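Oligopeptide ABC transporter OppAIV (Borrelia burgdorferi B31, PDB 4GL8) probably binds oligopeptides in the periplasm as the solute-binding component of an ABC transporter that imports them. Local coordinates at residues A[439-444]-A[451-456]; A[30-35]-A[507-512]; A[74-77]-A[81-84]; A[384-389]-A[401-406]. All blocks are in the same frame, centred on the assembly; numbering follows the deposited sequence.

Contacts 1, 2 and 4 are partly buried, each with at least one buried residue among those that touch, whereas contact 3 lies at the surface. Only contact 1 has a hydrogen bond across its segments, beside a water that bridges two parts of one loop. The others rest mainly on apolar side chains: an aromatic edge-to-face pair in contact 2, an indole rim against a phenol ring and a proline in contact 3, a leucine on a helix in contact 4. Contact 2 joins residues near the two chain ends and through strand 31-35 reaches the same set of strands as contact 4, about 34 Å away between centres. Contact 3 belongs to a separate five-stranded antiparallel sheet.

Contact 1 of 4, residues A[439-444]-A[451-456]; sequences SIFQTE and YGYSNS
Thr443 and Ser454 meet in a polar, water-bridged contact inside a single loop, the one that runs from helix 435-438 to helix 456-466. Ser454 OG donates a hydrogen bond of 2.7 Å to Thr443 OG1. The serine reaches across with its OG anti to the backbone N (chi1 180°). Beside this hydroxyl pair is a water that accepts from Asn455 N at 2.8 Å and lies 3.0 Å from Phe441 O, with a weak, longer bond to Thr443 OG1. Phe441 O also faces the edge of the Tyr453 ring, close to its plane, with CD2 at 3.5 Å. The two aromatic rings themselves only approach, Phe441 CD1 to Tyr453 CD2 at 4.4 Å. Both sides are anchored further out: Thr443 OG1 bonds Asp459, and Tyr453 OH and Asn455 ND2 share Asp489 OD2 at the end of helix 471-489. Asn455 is the N-cap of helix 456-466, its OD1 taking the backbone N-H of Tyr458. The water thus relays between Phe441 O and Asn455 N, which are not bonded directly, and Thr443 OG1 gathers serine, water and aspartate around one hydroxyl.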
loop_
_atom_site.group_PDB
_atom_site.type_symbol
_atom_site.label_atom_id
_atom_site.label_comp_id
_atom_site.label_asym_id
_atom_site.label_seq_id
_atom_site.Cartn_x
_atom_site.Cartn_y
_atom_site.Cartn_z
ATOM N N SER A 439 -5.242 -9.395 -6.594
ATOM C CA SER A 439 -4.000 -10.129 -6.532
ATOM C C SER A 439 -3.595 -10.665 -5.142
ATOM O O SER A 439 -2.922 -11.689 -5.061
ATOM C CB SER A 439 -2.874 -9.219 -7.016
ATOM O OG SER A 439 -1.798 -10.045 -7.347
ATOM N N ILE A 440 -3.952 -9.953 -4.062
ATOM C CA ILE A 440 -3.537 -10.359 -2.717
ATOM C C ILE A 440 -4.251 -11.590 -2.208
ATOM O O ILE A 440 -3.794 -12.242 -1.280
ATOM C CB ILE A 440 -3.607 -9.211 -1.695
ATOM C CG1 ILE A 440 -5.057 -8.756 -1.481
ATOM C CG2 ILE A 440 -2.719 -8.079 -2.203
ATOM C CD1 ILE A 440 -5.256 -7.771 -0.349
ATOM N N PHE A 441 -5.348 -11.935 -2.856
ATOM C CA PHE A 441 -6.053 -13.189 -2.578
ATOM C C PHE A 441 -5.655 -14.367 -3.498
ATOM O O PHE A 441 -6.177 -15.474 -3.316
ATOM C CB PHE A 441 -7.573 -12.925 -2.594
ATOM C CG PHE A 441 -8.035 -12.050 -1.444
ATOM C CD1 PHE A 441 -8.345 -12.599 -0.224
ATOM C CD2 PHE A 441 -8.129 -10.693 -1.588
ATOM C CE1 PHE A 441 -8.764 -11.812 0.823
ATOM C CE2 PHE A 441 -8.531 -9.895 -0.546
ATOM C CZ PHE A 441 -8.826 -10.460 0.673
ATOM N N GLN A 442 -4.732 -14.162 -4.449
ATOM C CA GLN A 442 -4.166 -15.302 -5.177
ATOM C C GLN A 442 -3.359 -16.128 -4.199
ATOM O O GLN A 442 -2.670 -15.574 -3.361
ATOM C CB GLN A 442 -3.193 -14.908 -6.285
ATOM C CG GLN A 442 -3.769 -14.179 -7.459
ATOM C CD GLN A 442 -2.696 -13.661 -8.435
ATOM O OE1 GLN A 442 -2.728 -12.506 -8.865
ATOM N NE2 GLN A 442 -1.735 -14.503 -8.755
ATOM N N THR A 443 -3.403 -17.443 -4.345
ATOM C CA THR A 443 -2.789 -18.377 -3.389
ATOM C C THR A 443 -1.410 -17.940 -2.942
ATOM O O THR A 443 -1.102 -17.942 -1.762
ATOM C CB THR A 443 -2.715 -19.807 -4.001
ATOM O OG1 THR A 443 -4.054 -20.284 -4.213
ATOM C CG2 THR A 443 -1.944 -20.797 -3.067
ATOM N N GLU A 444 -0.579 -17.546 -3.892
ATOM C CA GLU A 444 0.832 -17.267 -3.599
ATOM C C GLU A 444 1.071 -15.951 -2.878
ATOM O O GLU A 444 2.178 -15.734 -2.417
ATOM C CB GLU A 444 1.691 -17.329 -4.881
ATOM C CG GLU A 444 1.167 -16.494 -6.056
ATOM C CD GLU A 444 -0.019 -17.133 -6.798
ATOM O OE1 GLU A 444 -0.382 -18.298 -6.504
ATOM O OE2 GLU A 444 -0.604 -16.475 -7.686
ATOM N N TYR A 451 -4.192 -15.491 5.639
ATOM C CA TYR A 451 -3.160 -16.496 5.579
ATOM C C TYR A 451 -3.780 -17.835 5.254
ATOM O O TYR A 451 -4.742 -18.244 5.895
ATOM C CB TYR A 451 -2.433 -16.567 6.906
ATOM C CG TYR A 451 -1.151 -17.318 6.825
ATOM C CD1 TYR A 451 -0.003 -16.705 6.324
ATOM C CD2 TYR A 451 -1.076 -18.634 7.225
ATOM C CE1 TYR A 451 1.193 -17.390 6.243
ATOM C CE2 TYR A 451 0.117 -19.330 7.158
ATOM C CZ TYR A 451 1.245 -18.691 6.659
ATOM O OH TYR A 451 2.423 -19.368 6.570
ATOM N N GLY A 452 -3.268 -18.454 4.204
ATOM C CA GLY A 452 -3.641 -19.836 3.824
ATOM C C GLY A 452 -4.858 -19.956 2.918
ATOM O O GLY A 452 -5.340 -21.067 2.672
ATOM N N TYR A 453 -5.379 -18.829 2.424
ATOM C CA TYR A 453 -6.501 -18.907 1.512
ATOM C C TYR A 453 -5.976 -19.405 0.174
ATOM O O TYR A 453 -4.907 -18.985 -0.292
ATOM C CB TYR A 453 -7.214 -17.569 1.360
ATOM C CG TYR A 453 -8.344 -17.616 0.343
ATOM C CD1 TYR A 453 -9.487 -18.361 0.566
ATOM C CD2 TYR A 453 -8.253 -16.915 -0.842
ATOM C CE1 TYR A 453 -10.506 -18.407 -0.374
ATOM C CE2 TYR A 453 -9.276 -16.937 -1.780
ATOM C CZ TYR A 453 -10.397 -17.688 -1.545
ATOM O OH TYR A 453 -11.395 -17.719 -2.510
ATOM N N SER A 454 -6.722 -20.322 -0.429
ATOM C CA SER A 454 -6.377 -20.849 -1.736
ATOM C C SER A 454 -7.597 -21.418 -2.423
ATOM O O SER A 454 -8.171 -22.406 -2.008
ATOM C CB SER A 454 -5.308 -21.949 -1.638
ATOM O OG SER A 454 -5.021 -22.427 -2.945
ATOM N N ASN A 455 -7.991 -20.761 -3.486
ATOM C CA ASN A 455 -9.087 -21.224 -4.290
ATOM C C ASN A 455 -8.572 -21.247 -5.721
ATOM O O ASN A 455 -8.281 -20.201 -6.313
ATOM C CB ASN A 455 -10.289 -20.304 -4.130
ATOM C CG ASN A 455 -11.455 -20.747 -4.974
ATOM O OD1 ASN A 455 -11.320 -20.900 -6.170
ATOM N ND2 ASN A 455 -12.579 -20.964 -4.363
ATOM N N SER A 456 -8.406 -22.445 -6.251
ATOM C CA SER A 456 -7.798 -22.590 -7.564
ATOM C C SER A 456 -8.688 -22.016 -8.685
ATOM O O SER A 456 -8.171 -21.490 -9.655
ATOM C CB SER A 456 -7.416 -24.058 -7.814
ATOM O OG SER A 456 -8.576 -24.815 -8.001
HETATM O O HOH W 1 -6.850 -18.294 -4.184
#

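Contact 2 of 4, residues A[30-35]-A[507-512]; sequences LVFKLN and DKWKGW
Phe32 turns the edge of its ring onto one face of the Trp509 indole, a T-shaped pair with the planes at 82° and 5.1 Å between the centroids of the phenyl and the five-membered ring. The leading atom is Phe32 CD1, which stands over the face offset toward the rim, 3.8 Å from Trp509 CE2; Phe32 CE1 follows at 4.0 Å from Trp509 CD1. With CG anti to the backbone N (chi1 178°), the phenyl leaves strand 31-35 in the direction that presents this edge. At the far end of the indole, Val31 O comes obliquely to the six-membered ring, 3.5 Å from Trp509 CZ2. Leu30 lies antiparallel alongside the indole and touches its six-membered ring with a methyl, CD2 to Trp509 CH2 at 4.1 Å. The rotation of the indole is fixed from its polar end as well, since NE1 bonds Asp260 OD1, an oxygen that also pairs with Lys508 NZ. Strand 31-35 runs parallel to both 238-242 and 261-263, and Phe504 of strand 492-504 touches Phe32 and Trp509 alike. Short strand 509-510, paired with 526-527, lays its tryptophan against residues near the start of the chain.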
loop_
_atom_site.group_PDB
_atom_site.type_symbol
_atom_site.label_atom_id
_atom_site.label_comp_id
_atom_site.label_asym_id
_atom_site.label_seq_id
_atom_site.Cartn_x
_atom_site.Cartn_y
_atom_site.Cartn_z
ATOM N N LEU A 30 14.261 26.569 5.430
ATOM C CA LEU A 30 12.844 26.233 5.263
ATOM C C LEU A 30 12.648 24.748 5.577
ATOM O O LEU A 30 13.090 23.846 4.824
ATOM C CB LEU A 30 12.319 26.567 3.864
ATOM C CG LEU A 30 11.900 28.021 3.643
ATOM C CD1 LEU A 30 11.479 28.236 2.193
ATOM C CD2 LEU A 30 10.792 28.444 4.605
ATOM N N VAL A 31 12.003 24.527 6.717
ATOM C CA VAL A 31 11.744 23.220 7.288
ATOM C C VAL A 31 10.231 22.998 7.258
ATOM O O VAL A 31 9.471 23.862 7.661
ATOM C CB VAL A 31 12.256 23.179 8.746
ATOM C CG1 VAL A 31 11.816 21.909 9.451
ATOM C CG2 VAL A 31 13.780 23.303 8.766
ATOM N N PHE A 32 9.805 21.863 6.722
ATOM C CA PHE A 32 8.414 21.424 6.790
ATOM C C PHE A 32 8.365 20.171 7.661
ATOM O O PHE A 32 9.176 19.266 7.483
ATOM C CB PHE A 32 7.921 21.126 5.379
ATOM C CG PHE A 32 6.517 20.623 5.318
ATOM C CD1 PHE A 32 5.453 21.516 5.229
ATOM C CD2 PHE A 32 6.261 19.267 5.301
ATOM C CE1 PHE A 32 4.157 21.061 5.142
ATOM C CE2 PHE A 32 4.957 18.798 5.208
ATOM C CZ PHE A 32 3.900 19.705 5.138
ATOM N N LYS A 33 7.428 20.119 8.602
ATOM C CA LYS A 33 7.400 19.072 9.603
ATOM C C LYS A 33 6.050 18.408 9.599
ATOM O O LYS A 33 5.020 19.093 9.639
ATOM C CB LYS A 33 7.605 19.663 10.988
ATOM C CG LYS A 33 8.832 20.529 11.147
ATOM C CD LYS A 33 8.934 21.043 12.575
ATOM C CE LYS A 33 10.363 21.416 12.903
ATOM N NZ LYS A 33 10.473 22.637 13.743
ATOM N N LEU A 34 6.035 17.079 9.599
ATOM C CA LEU A 34 4.760 16.390 9.635
ATOM C C LEU A 34 4.794 15.084 10.414
ATOM O O LEU A 34 5.851 14.444 10.572
ATOM C CB LEU A 34 4.225 16.150 8.218
ATOM C CG LEU A 34 4.963 15.102 7.370
ATOM C CD1 LEU A 34 4.092 14.739 6.177
ATOM C CD2 LEU A 34 6.354 15.584 6.921
ATOM N N ASN A 35 3.613 14.707 10.899
ATOM C CA ASN A 35 3.407 13.395 11.482
ATOM C C ASN A 35 2.752 12.480 10.449
ATOM O O ASN A 35 1.728 12.845 9.865
ATOM C CB ASN A 35 2.571 13.500 12.750
ATOM C CG ASN A 35 2.075 12.149 13.222
ATOM O OD1 ASN A 35 0.870 11.917 13.291
ATOM N ND2 ASN A 35 3.006 11.226 13.501
ATOM N N ASP A 507 -2.319 28.181 5.555
ATOM C CA ASP A 507 -1.920 29.582 5.771
ATOM C C ASP A 507 -0.398 29.856 5.658
ATOM O O ASP A 507 0.017 31.014 5.541
ATOM C CB ASP A 507 -2.384 30.032 7.154
ATOM C CG ASP A 507 -1.737 29.218 8.262
ATOM O OD1 ASP A 507 -1.709 27.965 8.148
ATOM O OD2 ASP A 507 -1.228 29.830 9.222
ATOM N N LYS A 508 0.422 28.804 5.728
ATOM C CA LYS A 508 1.884 28.909 5.631
ATOM C C LYS A 508 2.419 28.338 4.317
ATOM O O LYS A 508 3.376 28.863 3.747
ATOM C CB LYS A 508 2.555 28.110 6.752
ATOM C CG LYS A 508 2.455 28.710 8.136
ATOM C CD LYS A 508 3.127 27.790 9.169
ATOM C CE LYS A 508 4.655 27.910 9.197
ATOM N NZ LYS A 508 5.298 26.921 10.123
ATOM N N TRP A 509 1.832 27.228 3.874
ATOM C CA TRP A 509 2.315 26.512 2.717
ATOM C C TRP A 509 1.286 26.363 1.599
ATOM O O TRP A 509 0.073 26.419 1.830
ATOM C CB TRP A 509 2.759 25.131 3.150
ATOM C CG TRP A 509 3.655 25.145 4.347
ATOM C CD1 TRP A 509 3.293 24.932 5.642
ATOM C CD2 TRP A 509 5.047 25.395 4.360
ATOM N NE1 TRP A 509 4.384 25.013 6.461
ATOM C CE2 TRP A 509 5.477 25.297 5.694
ATOM C CE3 TRP A 509 5.985 25.680 3.369
ATOM C CZ2 TRP A 509 6.801 25.466 6.060
ATOM C CZ3 TRP A 509 7.306 25.854 3.737
ATOM C CH2 TRP A 509 7.703 25.745 5.065
ATOM N N LYS A 510 1.802 26.177 0.386
ATOM C CA LYS A 510 1.031 25.702 -0.741
ATOM C C LYS A 510 1.816 24.567 -1.381
ATOM O O LYS A 510 2.930 24.254 -0.940
ATOM C CB LYS A 510 0.808 26.822 -1.756
ATOM C CG LYS A 510 2.076 27.411 -2.373
ATOM C CD LYS A 510 1.714 28.459 -3.418
ATOM C CE LYS A 510 2.936 29.227 -3.890
ATOM N NZ LYS A 510 2.558 30.344 -4.797
ATOM N N GLY A 511 1.231 23.972 -2.415
ATOM C CA GLY A 511 1.905 22.962 -3.211
ATOM C C GLY A 511 1.644 21.524 -2.828
ATOM O O GLY A 511 2.383 20.625 -3.286
ATOM N N TRP A 512 0.638 21.307 -1.978
ATOM C CA TRP A 512 0.171 19.987 -1.596
ATOM C C TRP A 512 -1.353 19.893 -1.643
ATOM O O TRP A 512 -2.062 20.828 -1.321
ATOM C CB TRP A 512 0.616 19.615 -0.194
ATOM C CG TRP A 512 0.017 18.304 0.270
ATOM C CD1 TRP A 512 0.485 17.052 0.013
ATOM C CD2 TRP A 512 -1.178 18.133 1.038
ATOM N NE1 TRP A 512 -0.348 16.107 0.559
ATOM C CE2 TRP A 512 -1.373 16.747 1.204
ATOM C CE3 TRP A 512 -2.106 19.022 1.603
ATOM C CZ2 TRP A 512 -2.461 16.218 1.922
ATOM C CZ3 TRP A 512 -3.179 18.501 2.312
ATOM C CH2 TRP A 512 -3.346 17.107 2.463
#

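Contact 3 of 4, residues A[74-77]-A[81-84]; sequences YRPG and SWDI
Trp82 lays the six-membered rim of its indole against Tyr74 and Pro76, CZ2 meeting the first and CZ3 the second. Toward the tyrosine, Trp82 CZ2 comes to 4.0 Å from Tyr74 CE1, and the two rings meet obliquely. Toward the proline the indole arrives edge-on, with Trp82 CZ3 4.2 Å from Pro76 CA, close to the plane of the indole, and 4.2 Å from Pro76 CG. Both aromatic side chains leave the backbone with CG between N and the carbonyl carbon, chi1 61° for Tyr74 and 50° for Trp82, and each CB points toward the opposite segment. With the strand broken between them, these directions bring the two rings together. No hydrogen bond links the segments; the contact is between apolar atoms, although the three residues are only partly buried. The two halves of strand 74-84 keep different neighbours: Arg75 pairs through its backbone with Asp66 of strand 65-67, whereas Ser81 and Asp83 pair with His94 and Thr92 of strand 90-95. Leu65 of strand 65-67 and Leu174 of helix 173-176 touch both Tyr74 and Trp82, placing the aromatic pair between the antiparallel sheet and that short helix.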
loop_
_atom_site.group_PDB
_atom_site.type_symbol
_atom_site.label_atom_id
_atom_site.label_comp_id
_atom_site.label_asym_id
_atom_site.label_seq_id
_atom_site.Cartn_x
_atom_site.Cartn_y
_atom_site.Cartn_z
ATOM N N TYR A 74 0.723 8.943 -13.029
ATOM C CA TYR A 74 2.179 8.927 -13.241
ATOM C C TYR A 74 2.610 10.049 -14.178
ATOM O O TYR A 74 1.797 10.650 -14.847
ATOM C CB TYR A 74 2.609 7.591 -13.866
ATOM C CG TYR A 74 1.970 7.342 -15.204
ATOM C CD1 TYR A 74 2.511 7.878 -16.355
ATOM C CD2 TYR A 74 0.779 6.635 -15.308
ATOM C CE1 TYR A 74 1.913 7.681 -17.585
ATOM C CE2 TYR A 74 0.151 6.445 -16.539
ATOM C CZ TYR A 74 0.742 6.960 -17.673
ATOM O OH TYR A 74 0.153 6.781 -18.910
ATOM N N ARG A 75 3.910 10.296 -14.243
ATOM C CA ARG A 75 4.483 11.301 -15.151
ATOM C C ARG A 75 5.977 10.997 -15.287
ATOM O O ARG A 75 6.489 10.105 -14.576
ATOM C CB ARG A 75 4.241 12.734 -14.622
ATOM C CG ARG A 75 4.975 13.043 -13.314
ATOM C CD ARG A 75 4.866 14.512 -12.940
ATOM N NE ARG A 75 5.587 14.781 -11.709
ATOM C CZ ARG A 75 5.478 15.881 -10.969
ATOM N NH1 ARG A 75 4.642 16.847 -11.291
ATOM N NH2 ARG A 75 6.196 15.984 -9.862
ATOM N N PRO A 76 6.676 11.703 -16.209
ATOM C CA PRO A 76 8.058 11.326 -16.463
ATOM C C PRO A 76 8.829 11.424 -15.176
ATOM O O PRO A 76 8.557 12.304 -14.363
ATOM C CB PRO A 76 8.543 12.379 -17.476
ATOM C CG PRO A 76 7.304 12.809 -18.189
ATOM C CD PRO A 76 6.218 12.765 -17.133
ATOM N N GLY A 77 9.737 10.478 -14.978
ATOM C CA GLY A 77 10.644 10.468 -13.841
ATOM C C GLY A 77 12.056 10.348 -14.374
ATOM O O GLY A 77 12.524 11.240 -15.069
ATOM N N SER A 81 10.740 10.078 -21.668
ATOM C CA SER A 81 9.734 9.580 -22.587
ATOM C C SER A 81 9.925 8.083 -22.817
ATOM O O SER A 81 10.912 7.474 -22.382
ATOM C CB SER A 81 9.827 10.317 -23.929
ATOM O OG SER A 81 11.112 10.134 -24.493
ATOM N N TRP A 82 8.970 7.496 -23.515
ATOM C CA TRP A 82 8.986 6.068 -23.702
ATOM C C TRP A 82 8.225 5.731 -24.956
ATOM O O TRP A 82 7.379 6.502 -25.390
ATOM C CB TRP A 82 8.373 5.354 -22.474
ATOM C CG TRP A 82 7.036 5.909 -22.065
ATOM C CD1 TRP A 82 5.829 5.504 -22.509
ATOM C CD2 TRP A 82 6.788 7.001 -21.171
ATOM N NE1 TRP A 82 4.846 6.257 -21.960
ATOM C CE2 TRP A 82 5.401 7.184 -21.124
ATOM C CE3 TRP A 82 7.608 7.844 -20.412
ATOM C CZ2 TRP A 82 4.792 8.172 -20.333
ATOM C CZ3 TRP A 82 7.005 8.842 -19.624
ATOM C CH2 TRP A 82 5.611 8.986 -19.590
ATOM N N ASP A 83 8.580 4.583 -25.528
ATOM C CA ASP A 83 7.916 4.014 -26.679
ATOM C C ASP A 83 7.275 2.709 -26.224
ATOM O O ASP A 83 7.765 2.079 -25.303
ATOM C CB ASP A 83 8.938 3.652 -27.759
ATOM C CG ASP A 83 9.618 4.847 -28.359
ATOM O OD1 ASP A 83 8.974 5.897 -28.529
ATOM O OD2 ASP A 83 10.809 4.711 -28.696
ATOM N N ILE A 84 6.214 2.303 -26.908
ATOM C CA ILE A 84 5.576 1.001 -26.685
ATOM C C ILE A 84 5.390 0.321 -28.041
ATOM O O ILE A 84 4.935 0.929 -29.004
ATOM C CB ILE A 84 4.205 1.152 -26.000
ATOM C CG1 ILE A 84 4.305 2.133 -24.828
ATOM C CG2 ILE A 84 3.686 -0.197 -25.522
ATOM C CD1 ILE A 84 2.993 2.428 -24.136
#

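Contact 4 of 4, residues A[384-389]-A[401-406]; sequences KIAEFI and VQLENE
Leu403 sets its two methyls on one turn of helix 380-397, CD2 mainly on Ala386 and CD1 mainly on Glu387. CD2 touches Ala386 twice, 4.0 Å from its CB and 3.8 Å from its backbone O, while CD1 meets the aliphatic part of Glu387, 3.6 Å from CG. CB of Leu403 points toward the helix, and with CG anti to the carbonyl carbon (chi1 -54°) the branch reaches both residues; its chain crosses that of Glu387 at about a right angle. Ala386 CB also points across, and its small size is consistent with the leucine methyl reaching the main-chain O; the CA atoms of Ala386 and Leu403 are 7.3 Å apart. The contact belongs to a beta-alpha-beta unit: strand 372-377, helix 380-397, then strand 401-406, which lies parallel to the first strand and is joined to it by backbone hydrogen bonds of Gln402, Glu404 and Glu406. Farther out, Tyr376 of strand 372-377 and Tyr291 of strand 287-293 also touch Ala386. Gln390, one residue past the helical segment, reaches the strand with its NE2 and bonds Val401 O, a polar tie next to the apolar contact. On another side, Phe388 packs on helix 315-323.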
loop_
_atom_site.group_PDB
_atom_site.type_symbol
_atom_site.label_atom_id
_atom_site.label_comp_id
_atom_site.label_asym_id
_atom_site.label_seq_id
_atom_site.Cartn_x
_atom_site.Cartn_y
_atom_site.Cartn_z
ATOM N N LYS A 384 -10.264 2.041 18.093
ATOM C CA LYS A 384 -11.691 2.331 18.157
ATOM C C LYS A 384 -12.431 1.377 17.223
ATOM O O LYS A 384 -13.450 0.806 17.598
ATOM C CB LYS A 384 -12.002 3.813 17.853
ATOM N N ILE A 385 -11.902 1.170 16.015
ATOM C CA ILE A 385 -12.535 0.257 15.060
ATOM C C ILE A 385 -12.565 -1.156 15.644
ATOM O O ILE A 385 -13.596 -1.816 15.618
ATOM C CB ILE A 385 -11.816 0.237 13.695
ATOM C CG1 ILE A 385 -11.884 1.615 13.003
ATOM C CG2 ILE A 385 -12.458 -0.795 12.781
ATOM C CD1 ILE A 385 -10.917 1.736 11.823
ATOM N N ALA A 386 -11.442 -1.617 16.185
ATOM C CA ALA A 386 -11.389 -2.975 16.783
ATOM C C ALA A 386 -12.362 -3.167 17.942
ATOM O O ALA A 386 -12.958 -4.232 18.092
ATOM C CB ALA A 386 -9.973 -3.298 17.235
ATOM N N GLU A 387 -12.532 -2.127 18.756
ATOM C CA GLU A 387 -13.485 -2.146 19.860
ATOM C C GLU A 387 -14.929 -2.209 19.365
ATOM O O GLU A 387 -15.758 -2.905 19.968
ATOM C CB GLU A 387 -13.254 -0.950 20.814
ATOM C CG GLU A 387 -12.115 -1.237 21.808
ATOM C CD GLU A 387 -11.634 -0.030 22.616
ATOM O OE1 GLU A 387 -12.202 1.059 22.489
ATOM O OE2 GLU A 387 -10.640 -0.153 23.366
ATOM N N PHE A 388 -15.236 -1.486 18.283
ATOM C CA PHE A 388 -16.565 -1.591 17.649
ATOM C C PHE A 388 -16.802 -3.007 17.119
ATOM O O PHE A 388 -17.861 -3.570 17.326
ATOM C CB PHE A 388 -16.680 -0.614 16.491
ATOM C CG PHE A 388 -17.986 -0.680 15.744
ATOM C CD1 PHE A 388 -19.104 -0.003 16.207
ATOM C CD2 PHE A 388 -18.080 -1.357 14.525
ATOM C CE1 PHE A 388 -20.297 -0.025 15.499
ATOM C CE2 PHE A 388 -19.269 -1.386 13.815
ATOM C CZ PHE A 388 -20.384 -0.720 14.305
ATOM N N ILE A 389 -15.808 -3.574 16.440
ATOM C CA ILE A 389 -15.935 -4.920 15.885
ATOM C C ILE A 389 -16.143 -5.916 17.030
ATOM O O ILE A 389 -16.997 -6.780 16.956
ATOM C CB ILE A 389 -14.681 -5.358 15.089
ATOM C CG1 ILE A 389 -14.301 -4.354 13.997
ATOM C CG2 ILE A 389 -14.868 -6.766 14.513
ATOM C CD1 ILE A 389 -15.045 -4.501 12.719
ATOM N N VAL A 401 -13.916 -11.901 21.821
ATOM C CA VAL A 401 -12.579 -11.849 21.284
ATOM C C VAL A 401 -11.733 -10.979 22.200
ATOM O O VAL A 401 -12.267 -10.166 22.949
ATOM C CB VAL A 401 -12.554 -11.278 19.854
ATOM C CG1 VAL A 401 -13.278 -12.211 18.893
ATOM C CG2 VAL A 401 -13.140 -9.864 19.794
ATOM N N GLN A 402 -10.418 -11.157 22.136
ATOM C CA GLN A 402 -9.493 -10.311 22.899
ATOM C C GLN A 402 -8.690 -9.460 21.935
ATOM O O GLN A 402 -8.282 -9.940 20.882
ATOM C CB GLN A 402 -8.585 -11.165 23.788
ATOM C CG GLN A 402 -9.239 -11.453 25.127
ATOM C CD GLN A 402 -8.355 -12.193 26.096
ATOM O OE1 GLN A 402 -7.287 -12.708 25.739
ATOM N NE2 GLN A 402 -8.800 -12.267 27.322
ATOM N N LEU A 403 -8.513 -8.192 22.281
ATOM C CA LEU A 403 -7.795 -7.256 21.432
ATOM C C LEU A 403 -6.332 -7.161 21.841
ATOM O O LEU A 403 -5.990 -7.285 22.998
ATOM C CB LEU A 403 -8.427 -5.867 21.492
ATOM C CG LEU A 403 -9.926 -5.765 21.193
ATOM C CD1 LEU A 403 -10.358 -4.313 21.271
ATOM C CD2 LEU A 403 -10.285 -6.336 19.830
ATOM N N GLU A 404 -5.487 -6.929 20.858
ATOM C CA GLU A 404 -4.064 -6.904 21.047
ATOM C C GLU A 404 -3.392 -5.999 20.019
ATOM O O GLU A 404 -3.519 -6.216 18.796
ATOM C CB GLU A 404 -3.530 -8.314 20.899
ATOM C CG GLU A 404 -2.047 -8.406 21.175
ATOM C CD GLU A 404 -1.624 -9.804 21.558
ATOM O OE1 GLU A 404 -0.860 -10.407 20.791
ATOM O OE2 GLU A 404 -2.071 -10.294 22.618
ATOM N N ASN A 405 -2.689 -4.975 20.501
ATOM C CA ASN A 405 -1.966 -4.081 19.601
ATOM C C ASN A 405 -0.516 -4.518 19.372
ATOM O O ASN A 405 0.117 -5.125 20.240
ATOM C CB ASN A 405 -1.992 -2.645 20.113
ATOM C CG ASN A 405 -1.119 -2.458 21.322
ATOM O OD1 ASN A 405 -1.424 -2.960 22.377
ATOM N ND2 ASN A 405 -0.001 -1.776 21.153
ATOM N N GLU A 406 -0.015 -4.204 18.181
ATOM C CA GLU A 406 1.396 -4.378 17.858
ATOM C C GLU A 406 1.949 -3.117 17.203
ATOM O O GLU A 406 1.263 -2.434 16.451
ATOM C CB GLU A 406 1.581 -5.592 16.925
ATOM C CG GLU A 406 1.340 -6.944 17.588
ATOM C CD GLU A 406 1.576 -8.133 16.669
ATOM O OE1 GLU A 406 1.505 -8.030 15.419
ATOM O OE2 GLU A 406 1.842 -9.221 17.209
#